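Local atomic coordinates of NAD-dependent aldehyde dehydrogenase (PDB entry 5UJU), a protein that probably oxidises aldehydes to the corresponding carboxylic acids, using NAD+ as the hydride acceptor. Residues L62-T65 against F66-D69; A107-T110 against W111-G115; W172-L175 against R176-P179; G302-L305 against E306-H310. All coordinates share one frame; numbering follows the deposited sequence.

Interaction 1 of 4, residues L62-T65 against F66-D69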
loop_
_atom_site.group_PDB
_atom_site.type_symbol
_atom_site.label_atom_id
_atom_site.label_comp_id
_atom_site.label_asym_id
_atom_site.label_seq_id
_atom_site.Cartn_x
_atom_site.Cartn_y
_atom_site.Cartn_z
ATOM N N LEU A 62 -0.486 7.111 40.166
ATOM C CA LEU A 62 -0.223 8.503 40.486
ATOM C C LEU A 62 0.909 8.602 41.500
ATOM O O LEU A 62 0.994 7.805 42.439
ATOM C CB LEU A 62 -1.487 9.153 41.051
ATOM C CG LEU A 62 -2.737 8.997 40.178
ATOM C CD1 LEU A 62 -3.888 9.814 40.732
ATOM C CD2 LEU A 62 -2.469 9.368 38.723
ATOM N N GLY A 63 1.782 9.590 41.309
ATOM C CA GLY A 63 2.880 9.786 42.245
ATOM C C GLY A 63 3.949 8.714 42.257
ATOM O O GLY A 63 4.630 8.549 43.272
ATOM N N LYS A 64 4.116 7.964 41.172
ATOM C CA LYS A 64 5.154 6.943 41.154
ATOM C C LYS A 64 5.644 6.742 39.727
ATOM O O LYS A 64 5.018 7.179 38.757
ATOM C CB LYS A 64 4.662 5.636 41.781
ATOM C CG LYS A 64 3.882 4.725 40.867
ATOM C CD LYS A 64 3.537 3.438 41.613
ATOM C CE LYS A 64 3.955 2.207 40.840
ATOM N NZ LYS A 64 3.610 0.966 41.593
ATOM N N THR A 65 6.773 6.048 39.608
ATOM C CA THR A 65 7.323 5.721 38.304
ATOM C C THR A 65 6.666 4.451 37.783
ATOM O O THR A 65 6.600 3.438 38.488
ATOM C CB THR A 65 8.837 5.551 38.387
ATOM O OG1 THR A 65 9.412 6.765 38.866
ATOM C CG2 THR A 65 9.436 5.244 37.012
ATOM N N PHE A 66 6.182 4.521 36.547
ATOM C CA PHE A 66 5.541 3.397 35.881
ATOM C C PHE A 66 6.580 2.311 35.589
ATOM O O PHE A 66 7.647 2.590 35.039
ATOM C CB PHE A 66 4.877 3.905 34.587
ATOM C CG PHE A 66 3.906 2.938 33.966
ATOM C CD1 PHE A 66 2.549 3.040 34.233
ATOM C CD2 PHE A 66 4.348 1.933 33.114
ATOM C CE1 PHE A 66 1.645 2.139 33.676
ATOM C CE2 PHE A 66 3.445 1.032 32.552
ATOM C CZ PHE A 66 2.096 1.141 32.835
ATOM N N GLU A 67 6.295 1.086 36.016
ATOM C CA GLU A 67 7.245 -0.017 35.941
ATOM C C GLU A 67 7.160 -0.713 34.583
ATOM O O GLU A 67 6.084 -1.170 34.176
ATOM C CB GLU A 67 6.980 -1.013 37.071
ATOM C CG GLU A 67 6.829 -0.365 38.445
ATOM C CD GLU A 67 5.923 -1.163 39.383
ATOM O OE1 GLU A 67 6.384 -2.187 39.924
ATOM O OE2 GLU A 67 4.744 -0.776 39.569
ATOM N N LEU A 68 8.281 -0.744 33.870
ATOM C CA LEU A 68 8.505 -1.604 32.710
ATOM C C LEU A 68 9.900 -2.202 32.805
ATOM O O LEU A 68 10.818 -1.550 33.307
ATOM C CB LEU A 68 8.375 -0.870 31.374
ATOM C CG LEU A 68 7.058 -0.219 30.985
ATOM C CD1 LEU A 68 7.322 0.749 29.848
ATOM C CD2 LEU A 68 6.088 -1.299 30.552
ATOM N N ASP A 69 10.062 -3.442 32.340
ATOM C CA ASP A 69 11.375 -4.079 32.325
ATOM C C ASP A 69 12.052 -4.009 30.951
ATOM O O ASP A 69 12.757 -4.940 30.550
ATOM C CB ASP A 69 11.290 -5.525 32.808
ATOM C CG ASP A 69 10.412 -6.394 31.929
ATOM O OD1 ASP A 69 9.745 -5.866 31.012
ATOM O OD2 ASP A 69 10.428 -7.627 32.136
#

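Interaction 2 of 4, residues A107-T110 against W111-G115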
loop_
_atom_site.group_PDB
_atom_site.type_symbol
_atom_site.label_atom_id
_atom_site.label_comp_id
_atom_site.label_asym_id
_atom_site.label_seq_id
_atom_site.Cartn_x
_atom_site.Cartn_y
_atom_site.Cartn_z
ATOM N N ALA A 107 14.423 -8.744 19.618
ATOM C CA ALA A 107 13.167 -9.470 19.777
ATOM C C ALA A 107 12.578 -9.965 18.457
ATOM O O ALA A 107 11.695 -10.827 18.490
ATOM C CB ALA A 107 12.139 -8.574 20.492
ATOM N N GLN A 108 13.078 -9.476 17.315
ATOM C CA GLN A 108 12.412 -9.707 16.032
ATOM C C GLN A 108 12.420 -11.181 15.638
ATOM O O GLN A 108 11.400 -11.716 15.180
ATOM C CB GLN A 108 13.079 -8.868 14.938
ATOM C CG GLN A 108 12.346 -7.576 14.627
ATOM C CD GLN A 108 13.190 -6.558 13.860
ATOM O OE1 GLN A 108 14.210 -6.893 13.254
ATOM N NE2 GLN A 108 12.756 -5.306 13.886
ATOM N N ARG A 109 13.556 -11.857 15.798
ATOM C CA ARG A 109 13.733 -13.178 15.185
ATOM C C ARG A 109 12.685 -14.189 15.643
ATOM O O ARG A 109 11.942 -14.736 14.821
ATOM C CB ARG A 109 15.144 -13.719 15.463
ATOM C CG ARG A 109 15.423 -15.053 14.766
ATOM C CD ARG A 109 16.914 -15.406 14.779
ATOM N NE ARG A 109 17.162 -16.793 14.392
ATOM C CZ ARG A 109 17.440 -17.185 13.152
ATOM N NH1 ARG A 109 17.483 -16.294 12.168
ATOM N NH2 ARG A 109 17.664 -18.470 12.892
ATOM N N THR A 110 12.623 -14.480 16.948
ATOM C CA THR A 110 11.712 -15.541 17.382
ATOM C C THR A 110 10.252 -15.125 17.199
ATOM O O THR A 110 9.384 -15.974 16.963
ATOM C CB THR A 110 12.012 -15.962 18.837
ATOM O OG1 THR A 110 11.754 -14.892 19.746
ATOM C CG2 THR A 110 13.477 -16.352 18.967
ATOM N N TRP A 111 9.963 -13.830 17.275
ATOM C CA TRP A 111 8.617 -13.361 16.975
ATOM C C TRP A 111 8.268 -13.647 15.519
ATOM O O TRP A 111 7.246 -14.277 15.228
ATOM C CB TRP A 111 8.528 -11.869 17.306
ATOM C CG TRP A 111 7.212 -11.140 17.041
ATOM C CD1 TRP A 111 7.056 -9.996 16.309
ATOM C CD2 TRP A 111 5.907 -11.459 17.559
ATOM N NE1 TRP A 111 5.742 -9.597 16.317
ATOM C CE2 TRP A 111 5.016 -10.473 17.079
ATOM C CE3 TRP A 111 5.401 -12.485 18.368
ATOM C CZ2 TRP A 111 3.652 -10.486 17.374
ATOM C CZ3 TRP A 111 4.036 -12.490 18.667
ATOM C CH2 TRP A 111 3.188 -11.490 18.184
ATOM N N ARG A 112 9.142 -13.246 14.594
ATOM C CA ARG A 112 8.913 -13.521 13.179
ATOM C C ARG A 112 8.740 -15.011 12.930
ATOM O O ARG A 112 7.835 -15.432 12.200
ATOM C CB ARG A 112 10.076 -12.993 12.332
ATOM C CG ARG A 112 10.046 -13.554 10.914
ATOM C CD ARG A 112 11.125 -12.991 10.012
ATOM N NE ARG A 112 12.452 -13.522 10.320
ATOM C CZ ARG A 112 13.403 -12.862 10.975
ATOM N NH1 ARG A 112 13.183 -11.622 11.411
ATOM N NH2 ARG A 112 14.580 -13.448 11.194
ATOM N N GLU A 113 9.609 -15.831 13.532
ATOM C CA GLU A 113 9.596 -17.256 13.232
ATOM C C GLU A 113 8.340 -17.948 13.720
ATOM O O GLU A 113 8.032 -19.036 13.235
ATOM C CB GLU A 113 10.834 -17.931 13.813
ATOM C CG GLU A 113 12.061 -17.518 13.042
ATOM C CD GLU A 113 13.331 -18.148 13.554
ATOM O OE1 GLU A 113 13.317 -18.722 14.670
ATOM O OE2 GLU A 113 14.335 -18.075 12.814
ATOM N N ALA A 114 7.608 -17.360 14.666
ATOM C CA ALA A 114 6.391 -18.013 15.132
ATOM C C ALA A 114 5.245 -17.908 14.122
ATOM O O ALA A 114 4.263 -18.652 14.232
ATOM C CB ALA A 114 5.974 -17.430 16.480
ATOM N N GLY A 115 5.330 -16.990 13.161
ATOM C CA GLY A 115 4.409 -17.000 12.046
ATOM C C GLY A 115 3.042 -16.433 12.374
ATOM O O GLY A 115 2.740 -16.065 13.514
#

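Interaction 3 of 4, residues W172-L175 against R176-P179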
loop_
_atom_site.group_PDB
_atom_site.type_symbol
_atom_site.label_atom_id
_atom_site.label_comp_id
_atom_site.label_asym_id
_atom_site.label_seq_id
_atom_site.Cartn_x
_atom_site.Cartn_y
_atom_site.Cartn_z
ATOM N N TRP A 172 -5.278 -10.606 9.062
ATOM C CA TRP A 172 -5.516 -12.035 8.863
ATOM C C TRP A 172 -6.195 -12.297 7.516
ATOM O O TRP A 172 -5.882 -13.279 6.834
ATOM C CB TRP A 172 -6.354 -12.581 10.024
ATOM C CG TRP A 172 -6.804 -14.011 9.856
ATOM C CD1 TRP A 172 -8.087 -14.482 9.840
ATOM C CD2 TRP A 172 -5.957 -15.150 9.653
ATOM N NE1 TRP A 172 -8.090 -15.851 9.652
ATOM C CE2 TRP A 172 -6.794 -16.282 9.537
ATOM C CE3 TRP A 172 -4.568 -15.324 9.574
ATOM C CZ2 TRP A 172 -6.289 -17.568 9.343
ATOM C CZ3 TRP A 172 -4.066 -16.607 9.372
ATOM C CH2 TRP A 172 -4.929 -17.709 9.254
ATOM N N ASP A 173 -7.099 -11.405 7.094
ATOM C CA ASP A 173 -7.780 -11.588 5.814
ATOM C C ASP A 173 -6.785 -11.694 4.653
ATOM O O ASP A 173 -6.982 -12.489 3.730
ATOM C CB ASP A 173 -8.747 -10.429 5.586
ATOM C CG ASP A 173 -9.793 -10.729 4.520
ATOM O OD1 ASP A 173 -10.133 -11.909 4.301
ATOM O OD2 ASP A 173 -10.285 -9.764 3.911
ATOM N N GLN A 174 -5.712 -10.896 4.682
ATOM C CA GLN A 174 -4.648 -10.999 3.684
ATOM C C GLN A 174 -3.743 -12.209 3.930
ATOM O O GLN A 174 -3.346 -12.897 2.983
ATOM C CB GLN A 174 -3.784 -9.735 3.684
ATOM C CG GLN A 174 -4.484 -8.465 3.304
ATOM C CD GLN A 174 -5.119 -8.601 1.940
ATOM O OE1 GLN A 174 -4.596 -9.304 1.069
ATOM N NE2 GLN A 174 -6.222 -7.918 1.730
ATOM N N LEU A 175 -3.350 -12.436 5.181
ATOM C CA LEU A 175 -2.389 -13.504 5.468
ATOM C C LEU A 175 -2.957 -14.876 5.113
ATOM O O LEU A 175 -2.236 -15.743 4.607
ATOM C CB LEU A 175 -1.967 -13.453 6.938
ATOM C CG LEU A 175 -1.191 -12.210 7.393
ATOM C CD1 LEU A 175 -1.066 -12.138 8.918
ATOM C CD2 LEU A 175 0.181 -12.152 6.735
ATOM N N ARG A 176 -4.245 -15.099 5.375
ATOM C CA ARG A 176 -4.822 -16.414 5.143
ATOM C C ARG A 176 -4.914 -16.775 3.667
ATOM O O ARG A 176 -5.148 -17.946 3.359
ATOM C CB ARG A 176 -6.204 -16.507 5.775
ATOM C CG ARG A 176 -7.246 -15.697 5.051
ATOM C CD ARG A 176 -8.503 -15.612 5.874
ATOM N NE ARG A 176 -9.531 -14.833 5.197
ATOM C CZ ARG A 176 -10.675 -15.335 4.747
ATOM N NH1 ARG A 176 -10.946 -16.623 4.915
ATOM N NH2 ARG A 176 -11.559 -14.539 4.155
ATOM N N ARG A 177 -4.734 -15.821 2.751
ATOM C CA ARG A 177 -4.823 -16.073 1.318
ATOM C C ARG A 177 -3.525 -16.601 0.725
ATOM O O ARG A 177 -3.476 -16.876 -0.478
ATOM C CB ARG A 177 -5.216 -14.794 0.569
ATOM C CG ARG A 177 -6.427 -14.073 1.119
ATOM C CD ARG A 177 -6.759 -12.850 0.277
ATOM N NE ARG A 177 -7.476 -11.829 1.038
ATOM C CZ ARG A 177 -7.992 -10.727 0.502
ATOM N NH1 ARG A 177 -7.879 -10.506 -0.802
ATOM N NH2 ARG A 177 -8.620 -9.847 1.266
ATOM N N ILE A 178 -2.477 -16.743 1.526
ATOM C CA ILE A 178 -1.148 -17.077 1.034
ATOM C C ILE A 178 -0.835 -18.503 1.479
ATOM O O ILE A 178 -0.732 -18.754 2.687
ATOM C CB ILE A 178 -0.099 -16.086 1.555
ATOM C CG1 ILE A 178 -0.418 -14.676 1.055
ATOM C CG2 ILE A 178 1.316 -16.513 1.151
ATOM C CD1 ILE A 178 0.264 -13.597 1.844
ATOM N N PRO A 179 -0.689 -19.459 0.561
ATOM C CA PRO A 179 -0.411 -20.838 0.981
ATOM C C PRO A 179 0.983 -20.960 1.579
ATOM O O PRO A 179 1.905 -20.218 1.229
ATOM C CB PRO A 179 -0.518 -21.635 -0.322
ATOM C CG PRO A 179 -0.064 -20.658 -1.368
ATOM C CD PRO A 179 -0.639 -19.308 -0.905
#

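Interaction 4 of 4, residues G302-L305 against E306-H310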
loop_
_atom_site.group_PDB
_atom_site.type_symbol
_atom_site.label_atom_id
_atom_site.label_comp_id
_atom_site.label_asym_id
_atom_site.label_seq_id
_atom_site.Cartn_x
_atom_site.Cartn_y
_atom_site.Cartn_z
ATOM N N GLY A 302 2.546 15.324 9.837
ATOM C CA GLY A 302 2.218 14.138 9.057
ATOM C C GLY A 302 2.785 14.202 7.654
ATOM O O GLY A 302 3.303 13.211 7.132
ATOM N N THR A 303 2.700 15.377 7.031
ATOM C CA THR A 303 3.293 15.602 5.715
ATOM C C THR A 303 4.812 15.448 5.745
ATOM O O THR A 303 5.412 14.922 4.799
ATOM C CB THR A 303 2.920 17.009 5.242
ATOM O OG1 THR A 303 1.496 17.113 5.137
ATOM C CG2 THR A 303 3.530 17.310 3.919
ATOM N N TRP A 304 5.457 15.949 6.798
ATOM C CA TRP A 304 6.902 15.791 6.911
ATOM C C TRP A 304 7.288 14.315 6.871
ATOM O O TRP A 304 8.202 13.926 6.137
ATOM C CB TRP A 304 7.404 16.456 8.197
ATOM C CG TRP A 304 8.896 16.518 8.313
ATOM C CD1 TRP A 304 9.707 17.550 7.942
ATOM C CD2 TRP A 304 9.758 15.492 8.821
ATOM N NE1 TRP A 304 11.018 17.234 8.195
ATOM C CE2 TRP A 304 11.079 15.974 8.730
ATOM C CE3 TRP A 304 9.539 14.217 9.347
ATOM C CZ2 TRP A 304 12.179 15.224 9.139
ATOM C CZ3 TRP A 304 10.640 13.470 9.759
ATOM C CH2 TRP A 304 11.940 13.979 9.650
ATOM N N LEU A 305 6.567 13.473 7.622
ATOM C CA LEU A 305 6.875 12.041 7.673
ATOM C C LEU A 305 6.686 11.372 6.315
ATOM O O LEU A 305 7.508 10.547 5.897
ATOM C CB LEU A 305 5.994 11.356 8.719
ATOM C CG LEU A 305 6.250 11.745 10.165
ATOM C CD1 LEU A 305 5.083 11.337 11.006
ATOM C CD2 LEU A 305 7.502 11.036 10.662
ATOM N N GLU A 306 5.581 11.675 5.634
ATOM C CA GLU A 306 5.329 11.072 4.329
ATOM C C GLU A 306 6.451 11.389 3.350
ATOM O O GLU A 306 6.844 10.542 2.539
ATOM C CB GLU A 306 3.996 11.563 3.762
ATOM C CG GLU A 306 2.782 11.219 4.603
ATOM C CD GLU A 306 1.570 12.004 4.156
ATOM O OE1 GLU A 306 1.680 12.688 3.125
ATOM O OE2 GLU A 306 0.524 11.954 4.830
ATOM N N ARG A 307 6.989 12.599 3.423
ATOM C CA ARG A 307 7.982 13.043 2.458
ATOM C C ARG A 307 9.405 12.661 2.837
ATOM O O ARG A 307 10.229 12.405 1.949
ATOM C CB ARG A 307 7.878 14.557 2.284
ATOM C CG ARG A 307 6.564 14.982 1.667
ATOM C CD ARG A 307 6.361 16.483 1.727
ATOM N NE ARG A 307 5.081 16.860 1.137
ATOM C CZ ARG A 307 4.949 17.574 0.025
ATOM N NH1 ARG A 307 6.023 18.007 -0.623
ATOM N NH2 ARG A 307 3.736 17.858 -0.433
ATOM N N HIS A 308 9.718 12.600 4.129
ATOM C CA HIS A 308 11.114 12.482 4.531
ATOM C C HIS A 308 11.508 11.118 5.068
ATOM O O HIS A 308 12.664 10.733 4.908
ATOM C CB HIS A 308 11.444 13.576 5.552
ATOM C CG HIS A 308 11.355 14.940 4.955
ATOM N ND1 HIS A 308 10.225 15.723 5.062
ATOM C CD2 HIS A 308 12.210 15.618 4.154
ATOM C CE1 HIS A 308 10.412 16.849 4.398
ATOM N NE2 HIS A 308 11.601 16.804 3.828
ATOM N N ALA A 309 10.586 10.368 5.670
ATOM C CA ALA A 309 10.879 9.004 6.121
ATOM C C ALA A 309 10.688 8.060 4.931
ATOM O O ALA A 309 9.784 7.226 4.881
ATOM C CB ALA A 309 9.988 8.623 7.290
ATOM N N HIS A 310 11.564 8.233 3.938
ATOM C CA HIS A 310 11.420 7.509 2.684
ATOM C C HIS A 310 11.700 6.027 2.848
ATOM O O HIS A 310 11.366 5.251 1.948
ATOM C CB HIS A 310 12.325 8.124 1.608
ATOM C CG HIS A 310 13.760 8.240 2.012
ATOM N ND1 HIS A 310 14.581 7.142 2.169
ATOM C CD2 HIS A 310 14.525 9.323 2.288
ATOM C CE1 HIS A 310 15.787 7.542 2.533
ATOM N NE2 HIS A 310 15.779 8.861 2.609
#

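Interaction 1 of 4, residues L62-T65 against F66-D69
The carboxylate of E67 is met from above its plane by the ammonium of K64, whose NZ stands 49° out of that plane and lies 2.9 Å from E67 OE2. This i to i+3 salt bridge is formed by an irregular, extended loop between helix 50-60 and strand 76-77. From T65 to E67 the backbone angles are close to those of a polyproline II helix, which repeats about every three residues, consistent with K64 and E67 lying on one flank. The K64 chain starts with CG between backbone N and carbonyl carbon (chi1 83°) and bends at chi3 (-128°), carrying CE to 3.3 Å from E67 OE2. The two side chains meet obliquely, with charge and hydrogen bond combined at one oxygen. Both residues are exposed, so solvent probably screens the pair.

The other flat group belongs to F66, whose side chain points away from residues 62-65 and touches them through CB; its ring is buried against L245, A248 and R252 of helix 245-260, with the H61 ring beside it. Backbone hydrogen bonds of K64 and F66 with R91 tie down the chain that carries the salt bridge. D69 continues the attachment to the same helix through salt bridges to R255 and R259. Within the loop, the methyl CG2 of T65 rests 3.4 Å from F66 N and 3.8 Å from F66 O.

Interaction 2 of 4, residues A107-T110 against W111-G115
The amide N of R112 donates to Q108 O at 2.8 Å, the shortest polar bond here and almost straight at 172°. It is one of the i to i+4 bonds of the alpha-helix 97-132. E113 N to R109 O follows at 2.9 Å, whereas A114 N to T110 O, at 3.2 Å, is weak. On the flank facing the second subunit, R109 and E113, one turn apart, form a salt bridge made over a face. OE2 of E113 sits 3.2 Å above the R109 guanidinium plane, over its centre, and 3.4 Å from R109 NH2. No N-H points at this oxygen, so the attraction is one of charges alone. R109 NH1 also forms a salt bridge with E503 OE1 of the second subunit. The carboxylate of E113 is turned 64° against the guanidinium.

R112 also folds back along the helix. Its chain bends at chi3 (74°), which lays one face of its guanidinium over R109 CA. This places R112 NH2 4.2 Å from R109 NH1, an approach of like charges that the carboxylates of E113 and of E503 on the second subunit probably ease. W111 faces inward, bonding through NE1 to the carbonyl of N233 and meeting the rings of W119 and F263. Its CB lies against the preceding turn, 3.5 Å from A107 O.

Interaction 3 of 4, residues W172-L175 against R176-P179
Charged contacts dominate: D173, R176 and R177 form a salt-bridge network where helix 158-175 ends and a type I beta turn, L175 to I178, leads toward strand 181-188. R176 grips D173 OD1 side-on with two nitrogens, NE at 3.1 Å and NH2 at 3.0 Å, and the carboxylate and guanidinium are nearly coplanar. R177 NH2 makes a weak bond to D173 OD2 at 3.1 Å, with the planes steeply inclined at 61°. Across the dimer, R177 NH1 forms a salt bridge with D173 OD2 of the second subunit.

Among the backbone acceptors, W172 O takes an i to i+4 bond from R176 N at 2.8 Å. D173 O receives R177 NE at 2.8 Å in the guanidinium plane, which helps to fix that group's rotation. I178 N closes the turn onto L175 O at 3.2 Å.

Two contacts are made over faces. Q174 NE2 lies over one face of the R177 guanidinium, toward its rim; both groups are donors, so no bond joins them. A chi1 of 71° sends the R176 chain across the W172 ring, with CB in CH-pi contact 3.8 Å from the six-membered ring's centroid and CD 3.8 Å from W172 NE1.

Interaction 4 of 4, residues G302-L305 against E306-H310
Two hydrogen bonds from H308 converge on the carbonyl oxygen of W304: the backbone N at 2.8 Å and the ring ND1 at 2.9 Å. The oxygen lies near the plane of the imidazole, so the second bond helps to fix the rotation of that ring; ND1 is the donor and so carries a proton here. Backbone pairing also includes E306 N to G302 O and R307 N to T303 O.

In the aromatic contact, the H308 ring stacks face-to-face on the five-membered ring of W304, centroids 4.1 Å apart and planes 28° from parallel. H308 CB makes a CH-pi contact, 3.9 Å from the centroid of the six-membered ring. CG of W304 stands opposite the backbone N (chi1 -172°), which swings the indole along the helix to meet the histidine.

These turns belong to helix 299-308, the crossover of a beta-alpha-beta unit between strands 290-296 and 313-317, consistent with the Rossmann-type nucleotide-binding domain of the family. L305 packs inward on F295 and V314, while E306 OE2 is hydrogen-bonded to T316 OG1 on the second strand and salt-bridged to K318 just beyond it.

T303 and R307 lie side by side and point the same way, the methyl CG2 of T303 against NE of R307. A309 centres an inverse gamma turn, with a weak bond from H310 N to H308 O, and its own N donates to L305 O at 3.1 Å.

Interactions 1 to 4 follow one another in series along the chain without touching. Interactions 2 and 3 are the closest pair, with centres about 18 Å and nearest atoms about 7 Å apart; interactions 1 and 3 are the farthest, about 39 Å between centres. Interaction 1 lies in the loop after helix 50-60, interaction 2 within helix 97-132, interaction 3 at the end of helix 158-175 and interaction 4 late in helix 299-308. One mixed sheet is shared: interaction 3 packs on its strands 191-211 and 554-562, interaction 4 on 290-296 and 313-317. Interactions 2, 3 and 4 lie at or near the dimer interface, whereas interaction 1 touches only its own chain within the assembly.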